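Local coordinates for protein mosquitocidal toxin (Lysinibacillus sphaericus, PDB 2VSE) that kills mosquito larvae, probably by ADP-ribosylating target proteins through its enzyme domain, with four ricin-B-like lectin domains that are likely to bind glycans, at residues 193-198 / 216-221; 270-275 / 409-414; 307-312 / 322-327. All blocks are in the same frame, centred on the assembly; numbering follows the deposited sequence.

Contact 1. Residues 193-198 / 216-221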
loop_
_atom_site.group_PDB
_atom_site.type_symbol
_atom_site.label_atom_id
_atom_site.label_comp_id
_atom_site.label_asym_id
_atom_site.label_seq_id
_atom_site.Cartn_x
_atom_site.Cartn_y
_atom_site.Cartn_z
ATOM N N ARG A 193 26.989 -6.132 7.580
ATOM C CA ARG A 193 26.106 -7.186 7.079
ATOM C C ARG A 193 25.323 -6.724 5.848
ATOM O O ARG A 193 24.978 -5.545 5.725
ATOM C CB ARG A 193 25.112 -7.600 8.174
ATOM C CG ARG A 193 24.436 -8.938 7.934
ATOM C CD ARG A 193 23.753 -9.479 9.178
ATOM N NE ARG A 193 24.691 -9.990 10.175
ATOM C CZ ARG A 193 24.787 -9.527 11.421
ATOM N NH1 ARG A 193 23.982 -8.546 11.842
ATOM N NH2 ARG A 193 25.681 -10.052 12.253
ATOM N N ILE A 194 25.056 -7.656 4.939
ATOM C CA ILE A 194 24.154 -7.408 3.828
ATOM C C ILE A 194 22.976 -8.365 3.967
ATOM O O ILE A 194 23.137 -9.587 3.879
ATOM C CB ILE A 194 24.835 -7.579 2.457
ATOM C CG1 ILE A 194 26.018 -6.615 2.319
ATOM C CG2 ILE A 194 23.828 -7.352 1.331
ATOM C CD1 ILE A 194 26.918 -6.902 1.137
ATOM N N TRP A 195 21.800 -7.798 4.219
ATOM C CA TRP A 195 20.593 -8.571 4.431
ATOM C C TRP A 195 19.897 -8.743 3.106
ATOM O O TRP A 195 19.797 -7.795 2.338
ATOM C CB TRP A 195 19.658 -7.837 5.373
ATOM C CG TRP A 195 20.112 -7.803 6.777
ATOM C CD1 TRP A 195 20.802 -6.804 7.387
ATOM C CD2 TRP A 195 19.899 -8.813 7.770
ATOM N NE1 TRP A 195 21.030 -7.121 8.700
ATOM C CE2 TRP A 195 20.495 -8.354 8.963
ATOM C CE3 TRP A 195 19.266 -10.065 7.767
ATOM C CZ2 TRP A 195 20.471 -9.095 10.148
ATOM C CZ3 TRP A 195 19.245 -10.806 8.953
ATOM C CH2 TRP A 195 19.846 -10.316 10.123
ATOM N N ILE A 196 19.415 -9.953 2.844
ATOM C CA ILE A 196 18.663 -10.234 1.624
ATOM C C ILE A 196 17.282 -10.745 2.015
ATOM O O ILE A 196 17.158 -11.568 2.934
ATOM C CB ILE A 196 19.397 -11.247 0.708
ATOM C CG1 ILE A 196 20.859 -10.816 0.501
ATOM C CG2 ILE A 196 18.684 -11.387 -0.636
ATOM C CD1 ILE A 196 21.714 -11.841 -0.207
ATOM N N ASN A 197 16.263 -10.232 1.316
ATOM C CA ASN A 197 14.852 -10.485 1.592
ATOM C C ASN A 197 14.271 -11.547 0.656
ATOM O O ASN A 197 14.003 -11.261 -0.508
ATOM C CB ASN A 197 14.068 -9.181 1.415
ATOM C CG ASN A 197 12.581 -9.346 1.680
ATOM O OD1 ASN A 197 12.144 -10.338 2.260
ATOM N ND2 ASN A 197 11.798 -8.360 1.268
ATOM N N PRO A 198 14.067 -12.777 1.161
ATOM C CA PRO A 198 13.499 -13.858 0.355
ATOM C C PRO A 198 12.194 -13.489 -0.343
ATOM O O PRO A 198 11.908 -14.000 -1.426
ATOM C CB PRO A 198 13.254 -14.958 1.390
ATOM C CG PRO A 198 14.322 -14.737 2.384
ATOM C CD PRO A 198 14.391 -13.241 2.521
ATOM N N SER A 216 29.537 -10.662 5.121
ATOM C CA SER A 216 28.604 -11.756 4.988
ATOM C C SER A 216 27.206 -11.287 4.547
ATOM O O SER A 216 26.726 -10.231 4.961
ATOM C CB SER A 216 28.533 -12.538 6.303
ATOM O OG SER A 216 27.797 -11.816 7.280
ATOM N N LYS A 217 26.587 -12.087 3.681
ATOM C CA LYS A 217 25.231 -11.876 3.214
ATOM C C LYS A 217 24.347 -12.849 3.965
ATOM O O LYS A 217 24.692 -14.015 4.091
ATOM C CB LYS A 217 25.124 -12.158 1.712
ATOM C CG LYS A 217 26.140 -11.432 0.837
ATOM C CD LYS A 217 25.552 -11.147 -0.539
ATOM C CE LYS A 217 26.461 -10.250 -1.369
ATOM N NZ LYS A 217 27.142 -11.000 -2.441
ATOM N N VAL A 218 23.215 -12.381 4.477
ATOM C CA VAL A 218 22.277 -13.296 5.130
ATOM C C VAL A 218 20.833 -13.136 4.688
ATOM O O VAL A 218 20.336 -12.026 4.531
ATOM C CB VAL A 218 22.434 -13.383 6.705
ATOM C CG1 VAL A 218 23.418 -12.361 7.261
ATOM C CG2 VAL A 218 21.083 -13.339 7.424
ATOM N N PHE A 219 20.202 -14.278 4.429
ATOM C CA PHE A 219 18.797 -14.356 4.082
ATOM C C PHE A 219 17.954 -14.163 5.340
ATOM O O PHE A 219 18.004 -14.960 6.275
ATOM C CB PHE A 219 18.487 -15.698 3.402
ATOM C CG PHE A 219 19.003 -15.796 1.995
ATOM C CD1 PHE A 219 18.441 -15.031 0.980
ATOM C CD2 PHE A 219 20.046 -16.656 1.683
ATOM C CE1 PHE A 219 18.906 -15.119 -0.322
ATOM C CE2 PHE A 219 20.527 -16.750 0.380
ATOM C CZ PHE A 219 19.958 -15.979 -0.622
ATOM N N TRP A 220 17.193 -13.080 5.348
ATOM C CA TRP A 220 16.367 -12.693 6.479
ATOM C C TRP A 220 15.141 -13.593 6.672
ATOM O O TRP A 220 14.546 -14.071 5.702
ATOM C CB TRP A 220 15.921 -11.246 6.269
ATOM C CG TRP A 220 15.024 -10.696 7.323
ATOM C CD1 TRP A 220 15.401 -10.085 8.477
ATOM C CD2 TRP A 220 13.596 -10.688 7.310
ATOM N NE1 TRP A 220 14.298 -9.703 9.194
ATOM C CE2 TRP A 220 13.173 -10.058 8.499
ATOM C CE3 TRP A 220 12.631 -11.164 6.415
ATOM C CZ2 TRP A 220 11.818 -9.890 8.821
ATOM C CZ3 TRP A 220 11.285 -10.992 6.730
ATOM C CH2 TRP A 220 10.895 -10.359 7.923
ATOM N N HIS A 221 14.781 -13.820 7.931
ATOM C CA HIS A 221 13.482 -14.377 8.280
ATOM C C HIS A 221 12.933 -13.570 9.454
ATOM O O HIS A 221 13.694 -12.830 10.091
ATOM C CB HIS A 221 13.575 -15.877 8.595
ATOM C CG HIS A 221 14.608 -16.235 9.623
ATOM N ND1 HIS A 221 14.442 -15.987 10.969
ATOM C CD2 HIS A 221 15.798 -16.872 9.504
ATOM C CE1 HIS A 221 15.495 -16.432 11.632
ATOM N NE2 HIS A 221 16.333 -16.967 10.766
#
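Residues 193-198 and 216-221 form a parallel strand pair at one end of the mixed sheet of the ADP-ribosyltransferase domain, where strand 217-219 adds itself to strand 190-196. The axes of the short segments 193-196 and 217-219 come within 4.7 Å, 30° from parallel. Four backbone hydrogen bonds alternate between them: Ile194 N gives to Ser216 O, Val218 N to Ile194 O at 2.9 Å, Ile196 N to Val218 O, and Trp220 N to Ile196 O, the last almost straight. On the face bearing Trp195 and Val218, these two side chains lie side by side, pointing the same way, with Trp195 CZ3 3.5 Å from Val218 CG2. The other valine methyl, CG1, meets the aliphatic part of Arg193, 3.5 Å from Arg193 CD, and that same CD sits over one face of the Trp195 ring, toward the rim. With CG anti to the backbone N (chi1 178°), Trp220 turns the edge of its indole toward the face of Trp195 in an offset edge-to-face pair, centroids 5.7 Å apart and planes at 75°. Both indole N-H groups are bonded outside the segments, Trp195 NE1 to Glu185 and Trp220 NE1 to Asn75 of helix 74-80. The other face carries Ile194, Lys217, Ile196 and Phe219. Here Ile196 CG2 approaches Phe219 CE1 at 3.8 Å and its CD1 meets Lys217 CD at 3.9 Å, while the lysine chain leads its amine away to a weak bond with Val209 O. Past the strand end, Pro198 CD rests 3.3 Å from Trp220 O. The chemistry is thus divided: four bonds pair backbone atoms that face each other, side chains make chiefly apolar contacts, and both indole N-H groups are satisfied by neighbouring elements of the domain.

Contact 2. Residues 270-275 / 409-414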
loop_
_atom_site.group_PDB
_atom_site.type_symbol
_atom_site.label_atom_id
_atom_site.label_comp_id
_atom_site.label_asym_id
_atom_site.label_seq_id
_atom_site.Cartn_x
_atom_site.Cartn_y
_atom_site.Cartn_z
ATOM N N ASN A 270 24.691 -19.613 0.141
ATOM C CA ASN A 270 24.227 -20.872 0.749
ATOM C C ASN A 270 22.801 -20.747 1.269
ATOM O O ASN A 270 22.563 -20.030 2.241
ATOM C CB ASN A 270 25.118 -21.308 1.926
ATOM C CG ASN A 270 26.543 -21.612 1.519
ATOM O OD1 ASN A 270 26.890 -21.600 0.335
ATOM N ND2 ASN A 270 27.386 -21.887 2.508
ATOM N N SER A 271 21.862 -21.445 0.631
ATOM C CA SER A 271 20.480 -21.484 1.114
ATOM C C SER A 271 19.620 -22.513 0.402
ATOM O O SER A 271 20.112 -23.308 -0.392
ATOM C CB SER A 271 19.814 -20.102 1.016
ATOM O OG SER A 271 18.795 -19.989 1.984
ATOM N N GLU A 272 18.328 -22.491 0.708
ATOM C CA GLU A 272 17.371 -23.369 0.059
ATOM C C GLU A 272 16.849 -22.739 -1.226
ATOM O O GLU A 272 16.376 -21.600 -1.220
ATOM C CB GLU A 272 16.216 -23.666 1.000
ATOM C CG GLU A 272 15.243 -24.675 0.454
ATOM C CD GLU A 272 14.105 -24.904 1.396
ATOM O OE1 GLU A 272 13.344 -23.951 1.653
ATOM O OE2 GLU A 272 13.977 -26.041 1.881
ATOM N N TYR A 273 16.931 -23.498 -2.313
ATOM C CA TYR A 273 16.512 -23.038 -3.623
ATOM C C TYR A 273 15.683 -24.101 -4.321
ATOM O O TYR A 273 15.713 -25.281 -3.943
ATOM C CB TYR A 273 17.733 -22.761 -4.497
ATOM C CG TYR A 273 18.627 -21.640 -4.021
ATOM C CD1 TYR A 273 18.360 -20.303 -4.371
ATOM C CD2 TYR A 273 19.753 -21.903 -3.248
ATOM C CE1 TYR A 273 19.176 -19.272 -3.951
ATOM C CE2 TYR A 273 20.579 -20.869 -2.814
ATOM C CZ TYR A 273 20.287 -19.557 -3.169
ATOM O OH TYR A 273 21.100 -18.528 -2.749
ATOM N N GLN A 274 14.956 -23.675 -5.350
ATOM C CA GLN A 274 14.441 -24.588 -6.361
ATOM C C GLN A 274 15.173 -24.332 -7.677
ATOM O O GLN A 274 15.546 -23.199 -7.983
ATOM C CB GLN A 274 12.943 -24.426 -6.554
ATOM C CG GLN A 274 12.126 -24.972 -5.431
ATOM C CD GLN A 274 10.709 -25.221 -5.855
ATOM O OE1 GLN A 274 9.930 -24.284 -6.060
ATOM N NE2 GLN A 274 10.358 -26.494 -6.007
ATOM N N ILE A 275 15.386 -25.398 -8.441
ATOM C CA ILE A 275 16.049 -25.290 -9.739
ATOM C C ILE A 275 15.034 -25.569 -10.854
ATOM O O ILE A 275 14.500 -26.682 -10.968
ATOM C CB ILE A 275 17.293 -26.207 -9.817
ATOM C CG1 ILE A 275 18.188 -25.976 -8.595
ATOM C CG2 ILE A 275 18.080 -25.928 -11.071
ATOM C CD1 ILE A 275 19.193 -27.091 -8.310
ATOM N N GLU A 409 16.019 -20.331 -8.034
ATOM C CA GLU A 409 15.036 -19.494 -7.348
ATOM C C GLU A 409 15.041 -19.716 -5.839
ATOM O O GLU A 409 14.913 -20.845 -5.374
ATOM C CB GLU A 409 13.630 -19.725 -7.922
ATOM C CG GLU A 409 12.583 -18.825 -7.299
ATOM C CD GLU A 409 11.160 -19.078 -7.800
ATOM O OE1 GLU A 409 10.940 -19.140 -9.038
ATOM O OE2 GLU A 409 10.254 -19.174 -6.941
ATOM N N LYS A 410 15.173 -18.623 -5.090
ATOM C CA LYS A 410 15.148 -18.667 -3.631
ATOM C C LYS A 410 13.759 -19.059 -3.134
ATOM O O LYS A 410 12.768 -18.478 -3.556
ATOM C CB LYS A 410 15.555 -17.307 -3.043
ATOM C CG LYS A 410 15.441 -17.219 -1.516
ATOM C CD LYS A 410 16.481 -18.105 -0.814
ATOM C CE LYS A 410 16.150 -18.335 0.658
ATOM N NZ LYS A 410 15.379 -19.608 0.892
ATOM N N THR A 411 13.684 -20.044 -2.244
ATOM C CA THR A 411 12.396 -20.422 -1.693
ATOM C C THR A 411 11.985 -19.352 -0.715
ATOM O O THR A 411 12.832 -18.776 -0.028
ATOM C CB THR A 411 12.406 -21.796 -0.997
ATOM O OG1 THR A 411 13.450 -21.831 -0.010
ATOM C CG2 THR A 411 12.607 -22.915 -2.012
ATOM N N ASN A 412 10.680 -19.092 -0.670
ATOM C CA ASN A 412 10.121 -18.010 0.118
ATOM C C ASN A 412 8.701 -18.361 0.548
ATOM O O ASN A 412 7.867 -18.700 -0.286
ATOM C CB ASN A 412 10.166 -16.711 -0.693
ATOM C CG ASN A 412 9.267 -15.645 -0.139
ATOM O OD1 ASN A 412 9.358 -15.285 1.034
ATOM N ND2 ASN A 412 8.399 -15.109 -0.988
ATOM N N TYR A 413 8.425 -18.256 1.845
ATOM C CA TYR A 413 7.177 -18.763 2.404
ATOM C C TYR A 413 6.306 -17.690 3.044
ATOM O O TYR A 413 5.076 -17.745 2.941
ATOM C CB TYR A 413 7.461 -19.886 3.409
ATOM C CG TYR A 413 8.294 -20.985 2.805
ATOM C CD1 TYR A 413 7.713 -21.933 1.953
ATOM C CD2 TYR A 413 9.666 -21.058 3.044
ATOM C CE1 TYR A 413 8.466 -22.921 1.380
ATOM C CE2 TYR A 413 10.429 -22.044 2.466
ATOM C CZ TYR A 413 9.824 -22.978 1.642
ATOM O OH TYR A 413 10.576 -23.973 1.072
ATOM N N GLN A 414 6.936 -16.735 3.717
ATOM C CA GLN A 414 6.182 -15.706 4.403
ATOM C C GLN A 414 5.835 -14.602 3.424
ATOM O O GLN A 414 6.449 -13.533 3.367
ATOM C CB GLN A 414 6.900 -15.182 5.633
ATOM C CG GLN A 414 5.942 -14.499 6.541
ATOM C CD GLN A 414 6.590 -13.950 7.765
ATOM O OE1 GLN A 414 7.813 -13.751 7.815
ATOM N NE2 GLN A 414 5.780 -13.690 8.778
HETATM O O HOH W 1 15.804 -20.754 3.497
HETATM O O HOH W 2 10.955 -21.375 -5.476
#
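This contact closes the first ricin-B-like beta-trefoil domain, pairing its opening strand, 271-277, with its closing strand, 406-410, at the edge of a four-stranded antiparallel sheet. Gln274 and Glu409 form the hydrogen-bonded pair: Gln274 N gives to Glu409 O at 2.8 Å and Glu409 N returns a bond to Gln274 O at 2.9 Å. Tyr273 and Lys410 follow as a non-hydrogen-bonded pair, with the tyrosine ring presenting its edge to Lys410 N. Beyond it the chain swings away from the strand, and side chains take over from the ladder. Glu272 O accepts both Thr411 N and Lys410 NZ, the amine at 3.1 Å on a lone pair in the carbonyl plane. Bends at chi2 and chi4 bring the lysine chain back there, and its NZ also gives to Thr411 O and to a water. The Glu272 side chain, extended with CG anti to the backbone N (chi1 -175°), crosses Thr411 and Tyr413 nearly at right angles. Lys308 NZ, outside the segments, bonds to Tyr413 OH, and its positive charge may favour the ionised carboxylate. Two donors grip one oxygen, Glu272 OE1: Thr411 OG1, at 2.7 Å, gives to the anti lone pair of OE1, and Tyr413 OH at 2.8 Å comes from above the carboxylate plane.

Contact 3. Residues 307-312 / 322-327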
loop_
_atom_site.group_PDB
_atom_site.type_symbol
_atom_site.label_atom_id
_atom_site.label_comp_id
_atom_site.label_asym_id
_atom_site.label_seq_id
_atom_site.Cartn_x
_atom_site.Cartn_y
_atom_site.Cartn_z
ATOM N N GLN A 307 11.763 -31.562 -3.950
ATOM C CA GLN A 307 11.930 -30.656 -5.086
ATOM C C GLN A 307 12.687 -29.395 -4.680
ATOM O O GLN A 307 12.667 -28.393 -5.395
ATOM C CB GLN A 307 10.577 -30.268 -5.679
ATOM C CG GLN A 307 9.878 -31.387 -6.393
ATOM C CD GLN A 307 8.537 -30.972 -6.955
ATOM O OE1 GLN A 307 7.739 -30.321 -6.277
ATOM N NE2 GLN A 307 8.272 -31.362 -8.203
ATOM N N LYS A 308 13.349 -29.455 -3.526
ATOM C CA LYS A 308 14.126 -28.327 -3.017
ATOM C C LYS A 308 15.546 -28.794 -2.663
ATOM O O LYS A 308 15.747 -29.925 -2.208
ATOM C CB LYS A 308 13.446 -27.694 -1.798
ATOM C CG LYS A 308 11.996 -27.258 -2.013
ATOM C CD LYS A 308 11.371 -26.792 -0.713
ATOM C CE LYS A 308 9.862 -26.678 -0.820
ATOM N NZ LYS A 308 9.273 -26.235 0.476
ATOM N N TRP A 309 16.522 -27.920 -2.878
ATOM C CA TRP A 309 17.922 -28.275 -2.702
ATOM C C TRP A 309 18.620 -27.199 -1.911
ATOM O O TRP A 309 18.348 -26.002 -2.098
ATOM C CB TRP A 309 18.625 -28.451 -4.061
ATOM C CG TRP A 309 17.942 -29.434 -4.956
ATOM C CD1 TRP A 309 16.844 -29.206 -5.744
ATOM C CD2 TRP A 309 18.288 -30.809 -5.144
ATOM N NE1 TRP A 309 16.488 -30.354 -6.411
ATOM C CE2 TRP A 309 17.356 -31.355 -6.059
ATOM C CE3 TRP A 309 19.290 -31.636 -4.627
ATOM C CZ2 TRP A 309 17.404 -32.699 -6.472
ATOM C CZ3 TRP A 309 19.333 -32.981 -5.039
ATOM C CH2 TRP A 309 18.398 -33.491 -5.956
ATOM N N ASN A 310 19.493 -27.625 -1.008
ATOM C CA ASN A 310 20.401 -26.710 -0.338
ATOM C C ASN A 310 21.661 -26.583 -1.161
ATOM O O ASN A 310 22.358 -27.571 -1.385
ATOM C CB ASN A 310 20.752 -27.197 1.065
ATOM C CG ASN A 310 19.696 -26.829 2.093
ATOM O OD1 ASN A 310 19.617 -27.457 3.155
ATOM N ND2 ASN A 310 18.892 -25.806 1.802
ATOM N N ILE A 311 21.942 -25.378 -1.640
ATOM C CA ILE A 311 23.137 -25.173 -2.445
ATOM C C ILE A 311 24.217 -24.635 -1.528
ATOM O O ILE A 311 23.984 -23.677 -0.791
ATOM C CB ILE A 311 22.872 -24.239 -3.658
ATOM C CG1 ILE A 311 21.824 -24.876 -4.583
ATOM C CG2 ILE A 311 24.168 -23.946 -4.409
ATOM C CD1 ILE A 311 21.477 -24.042 -5.802
ATOM N N LYS A 312 25.379 -25.276 -1.554
ATOM C CA LYS A 312 26.488 -24.942 -0.659
ATOM C C LYS A 312 27.755 -24.729 -1.469
ATOM O O LYS A 312 28.187 -25.622 -2.203
ATOM C CB LYS A 312 26.712 -26.065 0.356
ATOM C CG LYS A 312 27.605 -25.673 1.517
ATOM C CD LYS A 312 28.173 -26.904 2.226
ATOM C CE LYS A 312 28.875 -26.526 3.540
ATOM N NZ LYS A 312 27.952 -25.762 4.452
ATOM N N ILE A 322 25.093 -29.751 -3.919
ATOM C CA ILE A 322 23.667 -29.542 -4.010
ATOM C C ILE A 322 22.974 -30.714 -3.293
ATOM O O ILE A 322 22.935 -31.852 -3.799
ATOM C CB ILE A 322 23.248 -29.383 -5.495
ATOM C CG1 ILE A 322 24.109 -28.298 -6.182
ATOM C CG2 ILE A 322 21.769 -29.072 -5.605
ATOM C CD1 ILE A 322 23.985 -28.211 -7.702
ATOM N N TYR A 323 22.482 -30.424 -2.089
ATOM C CA TYR A 323 21.925 -31.427 -1.183
ATOM C C TYR A 323 20.421 -31.363 -1.254
ATOM O O TYR A 323 19.837 -30.277 -1.147
ATOM C CB TYR A 323 22.314 -31.125 0.262
ATOM C CG TYR A 323 23.791 -31.064 0.529
ATOM C CD1 TYR A 323 24.474 -32.193 0.975
ATOM C CD2 TYR A 323 24.506 -29.875 0.362
ATOM C CE1 TYR A 323 25.830 -32.149 1.242
ATOM C CE2 TYR A 323 25.880 -29.824 0.626
ATOM C CZ TYR A 323 26.528 -30.965 1.064
ATOM O OH TYR A 323 27.879 -30.948 1.322
ATOM N N ASN A 324 19.781 -32.520 -1.395
ATOM C CA ASN A 324 18.327 -32.546 -1.393
ATOM C C ASN A 324 17.790 -32.150 -0.032
ATOM O O ASN A 324 18.388 -32.483 0.988
ATOM C CB ASN A 324 17.799 -33.919 -1.796
ATOM C CG ASN A 324 16.331 -33.881 -2.153
ATOM O OD1 ASN A 324 15.491 -34.297 -1.367
ATOM N ND2 ASN A 324 16.013 -33.343 -3.322
ATOM N N ARG A 325 16.663 -31.448 -0.014
ATOM C CA ARG A 325 16.075 -31.019 1.253
ATOM C C ARG A 325 15.321 -32.104 1.996
ATOM O O ARG A 325 15.426 -32.199 3.216
ATOM C CB ARG A 325 15.228 -29.765 1.066
ATOM C CG ARG A 325 16.105 -28.535 1.086
ATOM C CD ARG A 325 16.082 -27.759 2.414
ATOM N NE ARG A 325 15.743 -28.551 3.588
ATOM C CZ ARG A 325 15.281 -28.034 4.726
ATOM N NH1 ARG A 325 15.089 -26.718 4.842
ATOM N NH2 ARG A 325 15.005 -28.837 5.755
ATOM N N GLU A 326 14.573 -32.914 1.254
ATOM C CA GLU A 326 13.878 -34.081 1.803
ATOM C C GLU A 326 14.867 -35.121 2.369
ATOM O O GLU A 326 14.651 -35.671 3.449
ATOM C CB GLU A 326 12.985 -34.687 0.713
ATOM C CG GLU A 326 12.492 -36.094 0.959
ATOM C CD GLU A 326 11.109 -36.162 1.552
ATOM O OE1 GLU A 326 10.467 -35.115 1.791
ATOM O OE2 GLU A 326 10.647 -37.295 1.782
ATOM N N THR A 327 15.955 -35.362 1.637
ATOM C CA THR A 327 16.967 -36.333 2.049
ATOM C C THR A 327 18.346 -35.671 1.993
ATOM O O THR A 327 19.107 -35.895 1.042
ATOM C CB THR A 327 16.909 -37.616 1.168
ATOM O OG1 THR A 327 15.539 -37.997 0.962
ATOM C CG2 THR A 327 17.673 -38.785 1.816
#
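Trp309 lays one face of its indole against Asn324, whose ND2 stands 3.4 Å above the ring plane toward the rim, with the amide and ring planes 82° apart. Asn324 CB adds an off-centre CH-pi contact, 4.2 Å from the centroid of the Trp309 six-membered ring. The asparagine amide is held at both ends: ND2 gives to Asn306 O, and OD1 accepts Thr327 N at 3.2 Å in an Asx motif that fixes the turn after the strand. Ile322 CG2 packs 3.6 Å from Trp309 CB on the same face of the sheet. Across the backbone, Asn310 and Tyr323 make the hydrogen-bonded pair, N to O both ways, and Arg325 N extends the pairing to Lys308 O at 2.8 Å. On the side of Asn310 and Tyr323, Arg325, bent at chi2 and chi3, passes its CD 3.5 Å from Asn310 ND2, while Lys312 CB meets the edge of the Tyr323 ring. The two segments are the arms of a beta hairpin: strand 309-314 has strand 271-277 on its other side, Ile322 and Asn324 make backbone hydrogen bonds with Leu332 and Leu330, and Trp309 NE1 reaches Val285 O of strand 283-287.

In the fold
From the N terminus, contact 1 comes first, a short loop of 17 residues returning to the last long strand of the enzyme domain's sheet. The chain then enters the first lectin domain, where contact 2 opens at 270-275 and closes only at 409-414. Contact 3, a local hairpin, lies wholly within that long span. Contacts 2 and 3 share one antiparallel sheet, strands 271-277 and 309-314 being neighbours, with Tyr273 N to Trp309 O a probable hydrogen bond. Contact 1 meets contact 2 chiefly through Phe219, packed on Ser271, Tyr273 and Lys410, and also through Pro198 on Asn412, which joins enzyme domain to lectin domain; it does not touch contact 3.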